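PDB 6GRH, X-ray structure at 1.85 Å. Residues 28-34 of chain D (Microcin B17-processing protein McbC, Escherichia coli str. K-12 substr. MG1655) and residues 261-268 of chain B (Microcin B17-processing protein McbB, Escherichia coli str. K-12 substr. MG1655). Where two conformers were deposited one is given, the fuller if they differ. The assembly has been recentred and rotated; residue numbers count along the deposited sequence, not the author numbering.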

# COMPACT_ATOMS: atom_id res chain seq x y z
N VAL D 28 1.79 -5.95 -9.16
CA VAL D 28 1.39 -5.32 -10.42
C VAL D 28 2.07 -3.96 -10.70
O VAL D 28 2.06 -3.49 -11.82
CB VAL D 28 -0.14 -5.18 -10.56
CG1 VAL D 28 -0.69 -4.03 -9.75
CG2 VAL D 28 -0.50 -5.00 -12.02
N ARG D 29 2.64 -3.35 -9.66
CA ARG D 29 3.45 -2.15 -9.83
C ARG D 29 4.71 -2.37 -10.68
O ARG D 29 5.17 -1.43 -11.32
CB ARG D 29 3.87 -1.58 -8.48
CG ARG D 29 2.72 -1.11 -7.64
CD ARG D 29 3.29 -0.53 -6.37
NE ARG D 29 2.32 -0.20 -5.35
CZ ARG D 29 1.53 0.87 -5.35
NH1 ARG D 29 1.51 1.74 -6.34
NH2 ARG D 29 0.73 1.05 -4.30
N GLY D 30 5.22 -3.59 -10.70
CA GLY D 30 6.36 -3.94 -11.48
C GLY D 30 6.08 -4.52 -12.86
O GLY D 30 7.01 -4.87 -13.55
N ASN D 31 4.81 -4.63 -13.24
CA ASN D 31 4.45 -5.15 -14.55
C ASN D 31 4.74 -4.05 -15.58
O ASN D 31 4.60 -2.87 -15.28
CB ASN D 31 2.97 -5.52 -14.59
CG ASN D 31 2.64 -6.86 -13.90
OD1 ASN D 31 3.50 -7.63 -13.51
ND2 ASN D 31 1.39 -7.13 -13.80
N PHE D 32 5.03 -4.47 -16.81
CA PHE D 32 5.41 -3.58 -17.90
C PHE D 32 4.39 -3.67 -19.01
O PHE D 32 3.74 -4.69 -19.18
CB PHE D 32 6.77 -4.03 -18.49
CG PHE D 32 7.99 -3.51 -17.78
CD1 PHE D 32 7.92 -2.78 -16.59
CD2 PHE D 32 9.25 -3.77 -18.33
CE1 PHE D 32 9.07 -2.34 -15.97
CE2 PHE D 32 10.41 -3.32 -17.71
CZ PHE D 32 10.32 -2.59 -16.53
N ALA D 33 4.20 -2.56 -19.71
CA ALA D 33 3.59 -2.51 -21.03
C ALA D 33 4.73 -2.24 -22.00
O ALA D 33 5.11 -1.11 -22.23
CB ALA D 33 2.55 -1.42 -21.09
N SER D 34 5.27 -3.31 -22.56
CA SER D 34 6.45 -3.26 -23.39
C SER D 34 6.07 -3.81 -24.75
O SER D 34 6.01 -5.02 -24.94
CB SER D 34 7.53 -4.11 -22.74
OG SER D 34 8.65 -4.22 -23.61
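Chain B, residues 261-268: SHVDNFMS

Chain B enters as a strand at 261-262 and meets chain D mainly through the turn that follows. The McbC stretch is bent at 28-30 and extended from Asn31(D) to Ser34(D); the nearest CA atoms, those of Phe32(D) and Asp264(B), are 4.5 Å apart. Ser261(B) stays out of reach. His262(B) has a t rotamer whose CB points sideways but whose ring comes nearer: CE1 lies 3.8 Å from CE1 of Phe32(D), the two rings meeting obliquely with planes at 74°. Its ND1 accepts a hydrogen bond from N of Asp264(B) (3.0 Å), and its carbonyl O accepts one from N of Asn265(B) (3.2 Å), so one residue braces the turn with both side chain and backbone.

Val263(B), with phi/psi of -62/-25°, points toward chain D. Its CG2 sits 3.4 Å from the centroid of the Phe32(D) ring, almost on the ring normal, a CH-pi contact well suited to a compact branched side chain. Its backbone O receives the one direct hydrogen bond between the stretches, from N of Ala33(D) at 3.0 Å and nearly linear.

Locally the chains run in opposite order, for Asp264(B) reaches back: CA approaches O of Asn31(D) at 3.3 Å in a CA-H...O contact, and CB lies 3.6 Å from O of Arg29(D) and near the edge of the Phe32(D) ring. Its carboxylate OD2 is hydrogen-bonded elsewhere in the structure. One water lies 3.0 Å from O of Asp264(B) and 2.8 Å from O of Arg29(D), a second 2.6 Å from O of Asp264(B) and 2.7 Å from O of Val28(D); each can donate to these oxygens, though acceptors elsewhere compete.

Asn265(B) has its CA-to-CB bond pointing away. Phe266(B) points toward chain D, but its CD2 is 4.6 Å from CB of Ala33(D). Met267(B) reaches back with its flexible thioether, SD lying 3.9 Å from CB of Ala33(D), whose small methyl points toward chain B. Ser268(B) makes no contact.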

# COMPACT_ATOMS: atom_id res chain seq x y z
N SER B 261 6.23 8.07 -21.03
CA SER B 261 5.82 7.41 -19.79
C SER B 261 6.67 6.19 -19.55
O SER B 261 7.03 5.47 -20.48
CB SER B 261 4.36 6.96 -19.90
OG SER B 261 3.51 8.04 -20.25
N HIS B 262 6.96 5.89 -18.28
CA HIS B 262 7.66 4.65 -17.99
C HIS B 262 6.74 3.47 -18.33
O HIS B 262 5.54 3.55 -18.17
CB HIS B 262 8.13 4.53 -16.54
CG HIS B 262 9.12 3.41 -16.32
ND1 HIS B 262 8.73 2.17 -15.91
CD2 HIS B 262 10.46 3.34 -16.51
CE1 HIS B 262 9.78 1.37 -15.84
NE2 HIS B 262 10.84 2.07 -16.17
N VAL B 263 7.34 2.38 -18.77
CA VAL B 263 6.57 1.20 -19.17
C VAL B 263 5.74 0.59 -18.01
O VAL B 263 4.72 -0.02 -18.25
CB VAL B 263 7.47 0.11 -19.81
CG1 VAL B 263 7.91 0.53 -21.20
CG2 VAL B 263 8.67 -0.25 -18.96
N ASP B 264 6.15 0.80 -16.76
CA ASP B 264 5.39 0.28 -15.61
C ASP B 264 4.10 1.00 -15.24
O ASP B 264 3.42 0.56 -14.31
CB ASP B 264 6.29 0.10 -14.36
CG ASP B 264 6.65 1.42 -13.62
OD1 ASP B 264 6.09 2.50 -13.90
OD2 ASP B 264 7.54 1.35 -12.71
N ASN B 265 3.80 2.12 -15.90
CA ASN B 265 2.58 2.86 -15.60
C ASN B 265 1.88 3.48 -16.80
O ASN B 265 0.97 4.28 -16.62
CB ASN B 265 2.89 3.95 -14.56
CG ASN B 265 3.92 4.96 -15.07
OD1 ASN B 265 4.96 5.18 -14.44
ND2 ASN B 265 3.64 5.54 -16.22
N PHE B 266 2.30 3.12 -18.02
CA PHE B 266 1.73 3.69 -19.26
C PHE B 266 0.25 3.34 -19.47
O PHE B 266 -0.53 4.17 -19.91
CB PHE B 266 2.56 3.17 -20.44
CG PHE B 266 2.12 3.67 -21.78
CD1 PHE B 266 2.10 5.02 -22.06
CD2 PHE B 266 1.73 2.78 -22.77
CE1 PHE B 266 1.72 5.49 -23.31
CE2 PHE B 266 1.34 3.24 -24.03
CZ PHE B 266 1.32 4.60 -24.29
N MET B 267 -0.16 2.13 -19.15
CA MET B 267 -1.57 1.77 -19.33
C MET B 267 -2.41 1.86 -18.07
O MET B 267 -3.56 1.41 -18.07
CB MET B 267 -1.66 0.40 -19.95
CG MET B 267 -1.16 0.42 -21.38
SD MET B 267 -1.24 -1.22 -22.10
CE MET B 267 -2.96 -1.65 -21.90
N SER B 268 -1.85 2.44 -17.00
CA SER B 268 -2.54 2.47 -15.71
C SER B 268 -3.64 3.53 -15.57
O SER B 268 -3.72 4.49 -16.34
CB SER B 268 -1.51 2.66 -14.59
OG SER B 268 -0.60 1.60 -14.64
O HOH W 1 3.79 1.02 -11.37
O HOH W 2 2.05 -1.62 -13.73